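AxyAgu115A (Amphibacillus xylanus NBRC 15112, PDB 6NPS) probably removes glucuronic acid side groups from arabinoglucuronoxylan as an alpha-glucuronidase of glycoside hydrolase family 115. Local coordinates at residues T718-G730 with L738-G750. The protein carries 3 engineered substitutions. Sequence-based numbering, arbitrary orientation.
Sequences TDQDWLSCSAANG and LSETIHVFVDRDG
Leu723, Ser724 and Cys725 form an outermost strand of a five-stranded antiparallel sheet, zipped onto Val746, Phe745 and Val744 of strand 739-746; this sheet packs against a second one as a beta sandwich. Ser724 and Phe745 are the hydrogen-bonded pair: Ser724 N reaches Phe745 O at 3.0 Å, and Phe745 N returns to Ser724 O at 2.8 Å. Beyond one end, Asp747 N gives a nearly straight bond (172°) to Trp722 O. Beyond the other, Ser726 N still donates to His743 O, but the return bond changes character: with OG swung between backbone N and carbonyl carbon (chi1 47°), the serine hydroxyl, in place of a carbonyl, accepts from His743 N at 2.7 Å. A water bonded to Thr741 O also meets this hydroxyl.

On the inner face, Leu723 CD1 lies 3.6 Å from Val744 CG1, and Cys725 CB touches Ile742 CG2. Val746 runs alongside Trp722, its CG1 3.8 Å from CE3 of the indole, while CG2 approaches Leu723 CD1. Gln720 CB and Leu723 CB lie over one face of that indole, toward its rim. Val772 and Val774 of strand 766-775 and Ile759 of strand 754-763 meet this apolar layer from the second sheet. Cutting Val746 back to an alanine would probably cost the CE3-CZ3 edge of Trp722 its packing partner across the strands, and Leu723 CD1 one of its two valine contacts, leaving the indole somewhat less confined on that side.

On the opposite face, which carries Ser724 and Phe745, Ser724 OG meets the Phe745 ring at its edge, in plane, 3.7 Å from CD2. A water bonded to this hydroxyl donates to both Trp722 O and Phe745 O. The backbone ladder, finished at one end by the Ser726 hydroxyl, thus sets the register, the water gives two of its carbonyls a second donor, and apolar contacts seal the inner side.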
loop_
_atom_site.group_PDB
_atom_site.type_symbol
_atom_site.label_atom_id
_atom_site.label_comp_id
_atom_site.label_asym_id
_atom_site.label_seq_id
_atom_site.Cartn_x
_atom_site.Cartn_y
_atom_site.Cartn_z
ATOM N N THR A 718 13.424 -11.417 33.609
ATOM C CA THR A 718 12.688 -10.303 34.186
ATOM C C THR A 718 13.450 -9.733 35.371
ATOM O O THR A 718 14.351 -10.364 35.935
ATOM C CB THR A 718 11.256 -10.687 34.625
ATOM O OG1 THR A 718 11.317 -11.366 35.878
ATOM C CG2 THR A 718 10.567 -11.571 33.609
ATOM N N ASP A 719 13.096 -8.513 35.744
ATOM C CA ASP A 719 13.831 -7.808 36.780
ATOM C C ASP A 719 13.048 -7.698 38.084
ATOM O O ASP A 719 13.384 -6.851 38.910
ATOM C CB ASP A 719 14.221 -6.418 36.283
ATOM C CG ASP A 719 13.024 -5.470 36.188
ATOM O OD1 ASP A 719 11.845 -5.920 36.269
ATOM O OD2 ASP A 719 13.286 -4.254 36.032
ATOM N N GLN A 720 11.977 -8.486 38.250
ATOM C CA GLN A 720 11.137 -8.499 39.447
ATOM C C GLN A 720 10.702 -9.931 39.733
ATOM O O GLN A 720 10.339 -10.669 38.810
ATOM C CB GLN A 720 9.868 -7.632 39.264
ATOM C CG GLN A 720 10.092 -6.185 38.791
ATOM C CD GLN A 720 10.447 -5.263 39.939
ATOM O OE1 GLN A 720 11.007 -5.706 40.929
ATOM N NE2 GLN A 720 10.133 -3.977 39.805
ATOM N N ASP A 721 10.648 -10.296 41.026
ATOM C CA ASP A 721 10.232 -11.638 41.418
ATOM C C ASP A 721 8.762 -11.911 41.128
ATOM O O ASP A 721 8.405 -13.056 40.829
ATOM C CB ASP A 721 10.535 -11.854 42.900
ATOM C CG ASP A 721 12.008 -11.642 43.218
ATOM O OD1 ASP A 721 12.326 -10.885 44.163
ATOM O OD2 ASP A 721 12.853 -12.209 42.489
ATOM N N TRP A 722 7.893 -10.895 41.182
ATOM C CA TRP A 722 6.478 -11.110 40.842
ATOM C C TRP A 722 6.180 -11.252 39.340
ATOM O O TRP A 722 5.011 -11.522 38.983
ATOM C CB TRP A 722 5.616 -9.965 41.384
ATOM C CG TRP A 722 6.120 -8.604 41.047
ATOM C CD1 TRP A 722 7.003 -7.855 41.782
ATOM C CD2 TRP A 722 5.775 -7.808 39.904
ATOM N NE1 TRP A 722 7.223 -6.642 41.153
ATOM C CE2 TRP A 722 6.476 -6.592 40.010
ATOM C CE3 TRP A 722 4.927 -7.999 38.803
ATOM C CZ2 TRP A 722 6.372 -5.574 39.042
ATOM C CZ3 TRP A 722 4.822 -6.987 37.855
ATOM C CH2 TRP A 722 5.543 -5.791 37.986
ATOM N N LEU A 723 7.163 -11.063 38.456
ATOM C CA LEU A 723 6.927 -11.016 37.009
ATOM C C LEU A 723 7.696 -12.152 36.346
ATOM O O LEU A 723 8.911 -12.275 36.537
ATOM C CB LEU A 723 7.366 -9.666 36.424
ATOM C CG LEU A 723 7.314 -9.428 34.896
ATOM C CD1 LEU A 723 5.897 -9.466 34.400
ATOM C CD2 LEU A 723 7.966 -8.061 34.556
ATOM N N SER A 724 7.003 -13.005 35.608
ATOM C CA SER A 724 7.709 -14.125 35.002
ATOM C C SER A 724 7.095 -14.432 33.647
ATOM O O SER A 724 6.023 -13.926 33.296
ATOM C CB SER A 724 7.676 -15.351 35.921
ATOM O OG SER A 724 6.348 -15.820 35.999
ATOM N N CYS A 725 7.787 -15.279 32.878
ATOM C CA CYS A 725 7.335 -15.680 31.550
ATOM C C CYS A 725 7.355 -17.190 31.396
ATOM O O CYS A 725 8.002 -17.904 32.162
ATOM C CB CYS A 725 8.169 -15.049 30.431
ATOM S SG CYS A 725 8.499 -13.309 30.570
ATOM N N SER A 726 6.677 -17.661 30.342
ATOM C CA SER A 726 6.582 -19.093 30.088
ATOM C C SER A 726 7.898 -19.708 29.627
ATOM O O SER A 726 7.996 -20.937 29.581
ATOM C CB SER A 726 5.468 -19.395 29.064
ATOM O OG SER A 726 5.489 -18.557 27.900
ATOM N N ALA A 727 8.920 -18.905 29.330
ATOM C CA ALA A 727 10.148 -19.442 28.777
ATOM C C ALA A 727 11.295 -18.581 29.260
ATOM O O ALA A 727 11.110 -17.401 29.565
ATOM C CB ALA A 727 10.113 -19.484 27.236
ATOM N N ALA A 728 12.480 -19.189 29.351
ATOM C CA ALA A 728 13.722 -18.469 29.592
ATOM C C ALA A 728 14.657 -18.494 28.395
ATOM O O ALA A 728 15.378 -17.526 28.171
ATOM C CB ALA A 728 14.472 -19.058 30.801
ATOM N N ASN A 729 14.668 -19.583 27.635
ATOM C CA ASN A 729 15.580 -19.737 26.514
ATOM C C ASN A 729 14.858 -20.493 25.414
ATOM O O ASN A 729 13.953 -21.294 25.678
ATOM C CB ASN A 729 16.868 -20.490 26.898
ATOM C CG ASN A 729 17.673 -19.772 27.960
ATOM O OD1 ASN A 729 18.195 -18.675 27.725
ATOM N ND2 ASN A 729 17.803 -20.395 29.137
ATOM N N GLY A 730 15.264 -20.231 24.179
ATOM C CA GLY A 730 14.681 -20.936 23.053
ATOM C C GLY A 730 15.476 -20.649 21.800
ATOM O O GLY A 730 16.399 -19.831 21.786
ATOM N N LEU A 738 9.006 -21.127 13.323
ATOM C CA LEU A 738 9.039 -19.771 12.794
ATOM C C LEU A 738 8.734 -18.707 13.840
ATOM O O LEU A 738 9.175 -17.562 13.691
ATOM C CB LEU A 738 8.021 -19.620 11.658
ATOM C CG LEU A 738 8.028 -20.659 10.536
ATOM C CD1 LEU A 738 7.182 -20.180 9.299
ATOM C CD2 LEU A 738 9.459 -20.900 10.148
ATOM N N SER A 739 7.952 -19.039 14.868
ATOM C CA SER A 739 7.618 -18.064 15.890
ATOM C C SER A 739 7.368 -18.797 17.194
ATOM O O SER A 739 7.202 -20.017 17.218
ATOM C CB SER A 739 6.398 -17.198 15.498
ATOM O OG SER A 739 5.237 -17.960 15.261
ATOM N N GLU A 740 7.383 -18.037 18.284
ATOM C CA GLU A 740 7.069 -18.551 19.610
ATOM C C GLU A 740 6.269 -17.494 20.365
ATOM O O GLU A 740 6.613 -16.308 20.334
ATOM C CB GLU A 740 8.357 -18.907 20.352
ATOM C CG GLU A 740 8.161 -19.353 21.797
ATOM C CD GLU A 740 7.719 -20.805 21.923
ATOM O OE1 GLU A 740 7.523 -21.455 20.879
ATOM O OE2 GLU A 740 7.571 -21.294 23.068
ATOM N N THR A 741 5.182 -17.899 21.012
ATOM C CA THR A 741 4.396 -16.991 21.837
ATOM C C THR A 741 4.810 -17.146 23.297
ATOM O O THR A 741 4.808 -18.261 23.826
ATOM C CB THR A 741 2.909 -17.277 21.663
ATOM O OG1 THR A 741 2.521 -16.962 20.320
ATOM C CG2 THR A 741 2.079 -16.459 22.659
ATOM N N ILE A 742 5.205 -16.049 23.935
ATOM C CA ILE A 742 5.658 -16.085 25.323
ATOM C C ILE A 742 4.524 -15.545 26.178
ATOM O O ILE A 742 4.029 -14.434 25.933
ATOM C CB ILE A 742 6.948 -15.265 25.527
ATOM C CG1 ILE A 742 8.024 -15.609 24.463
ATOM C CG2 ILE A 742 7.470 -15.404 27.003
ATOM C CD1 ILE A 742 8.501 -17.047 24.439
ATOM N N HIS A 743 4.085 -16.333 27.161
ATOM C CA HIS A 743 3.079 -15.858 28.098
ATOM C C HIS A 743 3.734 -15.167 29.278
ATOM O O HIS A 743 4.761 -15.618 29.800
ATOM C CB HIS A 743 2.191 -17.016 28.553
ATOM C CG HIS A 743 1.655 -17.784 27.396
ATOM N ND1 HIS A 743 0.571 -17.353 26.662
ATOM C CD2 HIS A 743 2.121 -18.889 26.770
ATOM C CE1 HIS A 743 0.364 -18.188 25.662
ATOM N NE2 HIS A 743 1.283 -19.136 25.714
ATOM N N VAL A 744 3.116 -14.076 29.713
ATOM C CA VAL A 744 3.620 -13.267 30.814
ATOM C C VAL A 744 2.686 -13.449 32.007
ATOM O O VAL A 744 1.464 -13.417 31.845
ATOM C CB VAL A 744 3.703 -11.781 30.423
ATOM C CG1 VAL A 744 4.308 -10.983 31.557
ATOM C CG2 VAL A 744 4.570 -11.609 29.168
ATOM N N PHE A 745 3.260 -13.578 33.204
ATOM C CA PHE A 745 2.508 -13.849 34.439
ATOM C C PHE A 745 2.869 -12.814 35.491
ATOM O O PHE A 745 4.056 -12.560 35.735
ATOM C CB PHE A 745 2.790 -15.250 35.006
ATOM C CG PHE A 745 2.667 -16.337 33.989
ATOM C CD1 PHE A 745 1.431 -16.643 33.438
ATOM C CD2 PHE A 745 3.790 -17.039 33.555
ATOM C CE1 PHE A 745 1.304 -17.638 32.483
ATOM C CE2 PHE A 745 3.662 -18.044 32.595
ATOM C CZ PHE A 745 2.418 -18.331 32.056
ATOM N N VAL A 746 1.846 -12.243 36.130
ATOM C CA VAL A 746 2.029 -11.316 37.242
ATOM C C VAL A 746 1.466 -11.957 38.506
ATOM O O VAL A 746 0.286 -12.324 38.552
ATOM C CB VAL A 746 1.346 -9.970 36.955
ATOM C CG1 VAL A 746 1.308 -9.111 38.210
ATOM C CG2 VAL A 746 2.103 -9.236 35.847
ATOM N N ASP A 747 2.295 -12.076 39.533
ATOM C CA ASP A 747 1.810 -12.549 40.825
ATOM C C ASP A 747 1.230 -11.363 41.574
ATOM O O ASP A 747 1.964 -10.548 42.127
ATOM C CB ASP A 747 2.930 -13.203 41.616
ATOM C CG ASP A 747 2.425 -13.836 42.910
ATOM O OD1 ASP A 747 1.181 -13.902 43.111
ATOM O OD2 ASP A 747 3.281 -14.279 43.706
ATOM N N ARG A 748 -0.097 -11.270 41.606
ATOM C CA ARG A 748 -0.790 -10.163 42.251
ATOM C C ARG A 748 -0.859 -10.306 43.763
ATOM O O ARG A 748 -1.252 -9.351 44.442
ATOM C CB ARG A 748 -2.202 -10.032 41.649
ATOM C CG ARG A 748 -2.141 -9.666 40.155
ATOM C CD ARG A 748 -3.537 -9.351 39.609
ATOM N NE ARG A 748 -3.527 -8.826 38.240
ATOM C CZ ARG A 748 -3.450 -7.540 37.916
ATOM N NH1 ARG A 748 -3.326 -6.614 38.861
ATOM N NH2 ARG A 748 -3.471 -7.179 36.631
ATOM N N ASP A 749 -0.451 -11.446 44.307
ATOM C CA ASP A 749 -0.544 -11.690 45.748
ATOM C C ASP A 749 0.436 -10.790 46.498
ATOM O O ASP A 749 1.650 -11.022 46.475
ATOM C CB ASP A 749 -0.276 -13.166 46.033
ATOM C CG ASP A 749 -0.585 -13.571 47.504
ATOM O OD1 ASP A 749 -1.474 -12.968 48.154
ATOM O OD2 ASP A 749 0.084 -14.503 48.011
ATOM N N GLY A 750 -0.079 -9.785 47.216
ATOM C CA GLY A 750 0.801 -8.900 47.979
ATOM C C GLY A 750 1.440 -7.794 47.152
ATOM O O GLY A 750 2.291 -7.063 47.665
HETATM O O HOH W 1 4.885 -14.108 38.062
HETATM O O HOH W 2 5.996 -20.103 25.768
#